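Local coordinates for protein CaaX farnesyltransferase beta subunit Ram1 (Aspergillus fumigatus, PDB 4L9P) that probably forms the peptide-binding, zinc-containing subunit of the heterodimeric enzyme that transfers a farnesyl group from farnesyl diphosphate to a cysteine near the C-terminus of target proteins, at residues Asp223-Ala226 and Met227-Trp230; Pro272-Glu275 and Ala276-Asn279. All blocks are in the same frame, centred on the assembly; numbering follows the deposited sequence. Where two conformers were deposited one is given.

Overall arrangement
Contact 1 (223-230) caps and begins helix 224-234, and contact 2 (272-279) forms overlapping type I beta-turns in the loop following helix 251-263; their centres lie about 16 Å apart within the same alpha-alpha toroid. They meet directly where Trp-228 CH2 of contact 1 packs 3.9 Å from Pro-272 CD of contact 2. The loop residues just before contact 2 link them further, since backbone carbonyls of 269-271 accept hydrogen bonds from side chains of both contacts. Both contacts lie away from the zinc site of Asp-365, Cys-367 and His-433. The side chain of Trp-230 lies about 12 Å from the bound farnesyl diphosphate analogue FII.

Contact 1: residues Asp223-Ala226 and Met227-Trp230; sequences DRKA and MWKW
Met-227 N donates to Asp-223 O over 2.9 Å and starts a run of i to i+4 bonds, continued by Trp-228 N to Arg-224 O, Lys-229 N to Lys-225 O and Trp-230 N to Ala-226 O, that makes the first turns of helix 224-234. Asp-223 is its N-cap: OD1 accepts from Ala-226 N at 3.0 Å, a fairly straight bond (N-H...O 163°) that reaches the oxygen from above the carboxylate plane. In the alpha-alpha toroid of the prenyltransferase beta subunits, this helix lies toward the periphery, yet most of the side chains here are buried. The indole of Trp-228 stands with CG anti to the backbone N (chi1 177°) and its ring turned by a chi2 of 69°, so that the benzo edge faces Lys-225; Lys-225 O lies near the ring plane, 4.0 Å from Trp-228 CE3. At the pyrrole end, NE1 donates to Ala-269 O, while Phe-517 meets the indole edge-to-face. Alongside, Lys-229 CG rests 3.5 Å from Lys-225 O. The extended lysine chain then runs out beside its neighbour, with Lys-225 CE and Lys-229 CE 4.3 Å apart. The like-charged Lys-225 NZ and Lys-229 NZ stay 5.4 Å from each other; Lys-225 NZ also makes a weak bond to Asp-518 O. On another side of the helix, Met-227 CB lies 3.4 Å from Asp-223 O before the thioether bends away at chi2 and chi3.

Contact 2: residues Pro272-Glu275 and Ala276-Asn279; sequences PEAE and ARQN
Arg-277 and Gln-278 are tied to the residues three places before them by i to i+3 backbone bonds, forming overlapping type I beta-turns in the loop between helices 251-263 and 288-293 of the alpha-alpha toroid. Arg-277 N donates to Ala-274 O at 3.0 Å and Gln-278 N to Glu-275 O at 2.8 Å. Both donors stand well above the plane of the carbonyl they use, by 52° at Ala-274 and 47° at Glu-275. Asn-279 N closes a third turn on Ala-276 O. A water adds to the polar contacts by donating to Ala-274 O, giving that oxygen a second partner. In one of the two conformers of Gln-278 its NE2 may also donate to this water, but that bond is weak and doubtful. Van der Waals contact is made chiefly by the arginine, although Gln-278 CB also lies 3.3 Å from Glu-275 O. Arg-277 CB sits 3.3 Å from Ala-274 O, beyond the end of the carbonyl. From there the chain, extended from CG to NE, runs back along the preceding residues and brings Arg-277 CD 3.4 Å from Pro-272 O. The guanidinium is anchored on the carbonyls just upstream, NE donating to Pro-271 O and NH2 to Leu-270 O. Two bonds from different nitrogens should limit its rotation. Arg-277 NE lies 3.7 Å from Pro-272 CA, which approaches the guanidinium obliquely.

Contact 1: residues Asp223-Ala226 and Met227-Trp230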
ATOM      1  N   ASP B 223      15.768   1.641 -22.538  1.00 13.90           N
ATOM      2  CA  ASP B 223      15.649   0.668 -23.617  1.00 13.60           C
ATOM      3  C   ASP B 223      14.232   0.104 -23.533  1.00 11.78           C
ATOM      4  O   ASP B 223      13.942  -0.771 -22.725  1.00 11.60           O
ATOM      5  CB  ASP B 223      16.717  -0.442 -23.501  1.00 15.33           C
ATOM      6  CG  ASP B 223      16.660  -1.454 -24.656  1.00 17.83           C
ATOM      7  OD1 ASP B 223      15.612  -1.596 -25.333  1.00 16.99           O
ATOM      8  OD2 ASP B 223      17.691  -2.101 -24.906  1.00 20.82           O
ATOM      9  N   ARG B 224      13.337   0.659 -24.345  1.00 12.07           N
ATOM     10  CA  ARG B 224      11.909   0.284 -24.242  1.00 12.40           C
ATOM     11  C   ARG B 224      11.615  -1.124 -24.636  1.00 12.48           C
ATOM     12  O   ARG B 224      10.794  -1.784 -23.965  1.00 12.34           O
ATOM     13  CB  ARG B 224      11.003   1.094 -25.174  1.00 16.74           C
ATOM     14  CG  ARG B 224      10.562   2.416 -24.836  1.00 21.37           C
ATOM     15  CD  ARG B 224      10.161   2.915 -26.267  1.00 24.62           C
ATOM     16  NE  ARG B 224       8.764   2.832 -26.390  1.00 24.11           N
ATOM     17  CZ  ARG B 224       7.999   3.135 -27.410  1.00 20.01           C
ATOM     18  NH1 ARG B 224       8.453   3.406 -28.659  1.00 17.99           N
ATOM     19  NH2 ARG B 224       6.712   3.089 -27.134  1.00 18.43           N
ATOM     20  N   LYS B 225      12.222  -1.612 -25.724  1.00 12.71           N
ATOM     21  CA  LYS B 225      11.994  -2.997 -26.112  1.00 13.95           C
ATOM     22  C   LYS B 225      12.481  -3.966 -25.029  1.00 12.01           C
ATOM     23  O   LYS B 225      11.794  -4.947 -24.697  1.00 12.07           O
ATOM     24  CB  LYS B 225      12.668  -3.325 -27.463  1.00 16.95           C
ATOM     25  CG  LYS B 225      12.367  -4.728 -27.824  1.00 19.84           C
ATOM     26  CD  LYS B 225      12.714  -5.019 -29.235  1.00 21.93           C
ATOM     27  CE  LYS B 225      11.659  -5.853 -29.802  1.00 21.89           C
ATOM     28  NZ  LYS B 225      11.978  -6.058 -31.196  1.00 21.02           N
ATOM     29  N   ALA B 226      13.656  -3.688 -24.438  1.00 10.37           N
ATOM     30  CA  ALA B 226      14.166  -4.607 -23.441  1.00  9.78           C
ATOM     31  C   ALA B 226      13.295  -4.498 -22.174  1.00  8.65           C
ATOM     32  O   ALA B 226      13.050  -5.507 -21.496  1.00  9.46           O
ATOM     33  CB  ALA B 226      15.620  -4.290 -23.145  1.00 10.48           C
ATOM     34  N   MET B 227      12.809  -3.298 -21.857  1.00  8.37           N
ATOM     35  CA  MET B 227      11.869  -3.181 -20.732  1.00  7.73           C
ATOM     36  C   MET B 227      10.615  -4.029 -20.926  1.00  7.09           C
ATOM     37  O   MET B 227      10.136  -4.675 -19.965  1.00  6.87           O
ATOM     38  CB  MET B 227      11.422  -1.714 -20.573  1.00  8.27           C
ATOM     39  CG  MET B 227      10.433  -1.460 -19.411  1.00  8.47           C
ATOM     40  SD  MET B 227      11.245  -1.546 -17.771  1.00  8.58           S
ATOM     41  CE  MET B 227      12.119   0.009 -17.752  1.00  9.76           C
ATOM     42  N   TRP B 228      10.046  -4.003 -22.134  1.00  7.03           N
ATOM     43  CA  TRP B 228       8.882  -4.823 -22.454  1.00  6.86           C
ATOM     44  C   TRP B 228       9.172  -6.331 -22.333  1.00  7.40           C
ATOM     45  O   TRP B 228       8.361  -7.076 -21.741  1.00  7.62           O
ATOM     46  CB  TRP B 228       8.483  -4.475 -23.884  1.00  7.72           C
ATOM     47  CG  TRP B 228       7.338  -5.238 -24.478  1.00  7.78           C
ATOM     48  CD1 TRP B 228       6.008  -5.182 -24.144  1.00  7.62           C
ATOM     49  CD2 TRP B 228       7.441  -6.099 -25.606  1.00  6.82           C
ATOM     50  NE1 TRP B 228       5.257  -5.984 -24.997  1.00  8.92           N
ATOM     51  CE2 TRP B 228       6.124  -6.565 -25.908  1.00  8.11           C
ATOM     52  CE3 TRP B 228       8.526  -6.529 -26.375  1.00  8.16           C
ATOM     53  CZ2 TRP B 228       5.848  -7.436 -27.017  1.00  9.21           C
ATOM     54  CZ3 TRP B 228       8.273  -7.395 -27.466  1.00  9.42           C
ATOM     55  CH2 TRP B 228       6.936  -7.830 -27.783  1.00  9.54           C
ATOM     56  N   LYS B 229      10.319  -6.777 -22.848  1.00  8.30           N
ATOM     57  CA  LYS B 229      10.643  -8.189 -22.711  1.00  8.56           C
ATOM     58  C   LYS B 229      10.786  -8.610 -21.241  1.00  7.85           C
ATOM     59  O   LYS B 229      10.294  -9.667 -20.846  1.00  8.73           O
ATOM     60  CB  LYS B 229      11.941  -8.520 -23.477  1.00  9.86           C
ATOM     61  CG  LYS B 229      11.731  -8.444 -25.002  1.00 13.17           C
ATOM     62  CD  LYS B 229      12.987  -8.816 -25.735  1.00 18.41           C
ATOM     63  CE  LYS B 229      12.702  -9.046 -27.177  1.00 23.45           C
ATOM     64  NZ  LYS B 229      13.944  -9.678 -27.681  1.00 27.08           N
ATOM     65  N   TRP B 230      11.454  -7.766 -20.444  1.00  7.30           N
ATOM     66  CA  TRP B 230      11.692  -8.094 -19.051  1.00  6.69           C
ATOM     67  C   TRP B 230      10.361  -8.061 -18.301  1.00  6.57           C
ATOM     68  O   TRP B 230      10.052  -9.000 -17.536  1.00  6.97           O
ATOM     69  CB  TRP B 230      12.726  -7.132 -18.434  1.00  7.17           C
ATOM     70  CG  TRP B 230      12.712  -7.207 -16.939  1.00  6.73           C
ATOM     71  CD1 TRP B 230      13.149  -8.260 -16.141  1.00  7.57           C
ATOM     72  CD2 TRP B 230      12.208  -6.199 -16.030  1.00  6.27           C
ATOM     73  NE1 TRP B 230      12.884  -7.968 -14.829  1.00  7.89           N
ATOM     74  CE2 TRP B 230      12.353  -6.710 -14.720  1.00  6.29           C
ATOM     75  CE3 TRP B 230      11.699  -4.901 -16.221  1.00  7.17           C
ATOM     76  CZ2 TRP B 230      11.967  -5.996 -13.593  1.00  6.89           C
ATOM     77  CZ3 TRP B 230      11.308  -4.176 -15.150  1.00  6.46           C
ATOM     78  CH2 TRP B 230      11.474  -4.720 -13.820  1.00  6.94           C
TER

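Contact 2: residues Pro272-Glu275 and Ala276-Asn279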
ATOM      1  N   PRO B 272       6.426 -12.453 -27.504  1.00 11.73           N
ATOM      2  CA  PRO B 272       6.021 -13.787 -27.982  1.00 15.07           C
ATOM      3  C   PRO B 272       6.602 -14.937 -27.123  1.00 17.70           C
ATOM      4  O   PRO B 272       5.954 -16.019 -27.036  1.00 20.61           O
ATOM      5  CB  PRO B 272       6.466 -13.801 -29.445  1.00 16.59           C
ATOM      6  CG  PRO B 272       7.195 -12.563 -29.689  1.00 15.24           C
ATOM      7  CD  PRO B 272       7.023 -11.606 -28.528  1.00 12.75           C
ATOM      8  N   GLU B 273       7.724 -14.709 -26.412  1.00 17.81           N
ATOM      9  CA  GLU B 273       8.325 -15.745 -25.530  1.00 21.39           C
ATOM     10  C   GLU B 273       7.946 -15.746 -24.074  1.00 21.00           C
ATOM     11  O   GLU B 273       8.480 -16.510 -23.284  1.00 23.26           O
ATOM     12  CB  GLU B 273       9.845 -15.598 -25.556  1.00 24.59           C
ATOM     13  CG  GLU B 273      10.401 -15.803 -26.942  1.00 26.71           C
ATOM     14  CD  GLU B 273      10.114 -17.181 -27.431  1.00 30.64           C
ATOM     15  OE1 GLU B 273      10.452 -18.133 -26.678  1.00 32.53           O
ATOM     16  OE2 GLU B 273       9.577 -17.313 -28.565  1.00 32.37           O
ATOM     17  N   ALA B 274       7.018 -14.898 -23.711  1.00 16.76           N
ATOM     18  CA  ALA B 274       6.619 -14.772 -22.321  1.00 15.30           C
ATOM     19  C   ALA B 274       6.027 -16.097 -21.855  1.00 14.22           C
ATOM     20  O   ALA B 274       5.171 -16.692 -22.511  1.00 13.73           O
ATOM     21  CB  ALA B 274       5.606 -13.653 -22.167  1.00 15.04           C
ATOM     22  N   GLU B 275       6.470 -16.541 -20.701  1.00 14.29           N
ATOM     23  CA  GLU B 275       6.043 -17.822 -20.144  0.56 13.41           C
ATOM     24  C   GLU B 275       4.565 -17.863 -19.903  1.00 12.25           C
ATOM     25  O   GLU B 275       3.916 -18.910 -20.067  1.00 12.85           O
ATOM     26  CB  GLU B 275       6.789 -18.075 -18.835  0.56 14.99           C
ATOM     27  CG  GLU B 275       8.216 -18.453 -19.098  0.56 18.36           C
ATOM     28  CD  GLU B 275       8.390 -19.901 -19.456  0.56 22.17           C
ATOM     29  OE1 GLU B 275       7.528 -20.719 -19.100  0.56 24.02           O
ATOM     30  OE2 GLU B 275       9.434 -20.230 -20.051  0.56 23.24           O
ATOM     31  N   ALA B 276       4.018 -16.706 -19.512  1.00 11.41           N
ATOM     32  CA  ALA B 276       2.601 -16.643 -19.221  1.00 12.48           C
ATOM     33  C   ALA B 276       1.767 -16.996 -20.428  1.00  9.55           C
ATOM     34  O   ALA B 276       0.595 -17.413 -20.281  1.00 10.35           O
ATOM     35  CB  ALA B 276       2.176 -15.270 -18.671  1.00 12.62           C
ATOM     36  N   ARG B 277       2.345 -16.913 -21.629  1.00  8.94           N
ATOM     37  CA  ARG B 277       1.557 -17.343 -22.827  1.00  8.52           C
ATOM     38  C   ARG B 277       1.243 -18.832 -22.767  1.00 10.92           C
ATOM     39  O   ARG B 277       0.250 -19.288 -23.374  1.00 12.81           O
ATOM     40  CB  ARG B 277       2.260 -16.973 -24.133  1.00  8.67           C
ATOM     41  CG  ARG B 277       2.185 -15.455 -24.431  1.00  8.71           C
ATOM     42  CD  ARG B 277       2.892 -15.232 -25.745  1.00  9.86           C
ATOM     43  NE  ARG B 277       2.713 -13.879 -26.252  1.00  9.08           N
ATOM     44  CZ  ARG B 277       1.616 -13.440 -26.880  1.00  9.16           C
ATOM     45  NH1 ARG B 277       0.615 -14.278 -27.161  1.00 10.13           N
ATOM     46  NH2 ARG B 277       1.556 -12.173 -27.266  1.00  9.27           N
ATOM     47  N   GLN B 278       2.073 -19.600 -22.083  1.00 11.60           N
ATOM     48  CA  GLN B 278       1.819 -21.059 -21.980  0.53 12.80           C
ATOM     49  C   GLN B 278       0.583 -21.337 -21.125  1.00 14.80           C
ATOM     50  O   GLN B 278       0.039 -22.457 -21.154  1.00 18.04           O
ATOM     51  CB  GLN B 278       3.002 -21.829 -21.380  0.53 13.53           C
ATOM     52  CG  GLN B 278       4.224 -21.973 -22.268  0.53 14.16           C
ATOM     53  CD  GLN B 278       3.895 -22.656 -23.580  0.53 14.95           C
ATOM     54  OE1 GLN B 278       3.496 -23.851 -23.648  0.53 14.52           O
ATOM     55  NE2 GLN B 278       4.056 -21.895 -24.645  0.53 16.54           N
ATOM     56  N   ASN B 279       0.150 -20.334 -20.358  1.00 15.67           N
ATOM     57  CA  ASN B 279      -1.007 -20.460 -19.492  1.00 18.98           C
ATOM     58  C   ASN B 279      -2.211 -19.745 -20.059  1.00 19.79           C
ATOM     59  O   ASN B 279      -3.134 -19.321 -19.288  1.00 22.59           O
ATOM     60  CB  ASN B 279      -0.672 -19.873 -18.114  1.00 23.16           C
ATOM     61  CG  ASN B 279       0.573 -20.504 -17.518  1.00 25.76           C
ATOM     62  OD1 ASN B 279       1.664 -19.918 -17.547  1.00 27.63           O
ATOM     63  ND2 ASN B 279       0.422 -21.702 -16.971  1.00 25.41           N
TER
HETATM   64  O   HOH W   1       5.485 -18.714 -24.599  1.00 38.64           O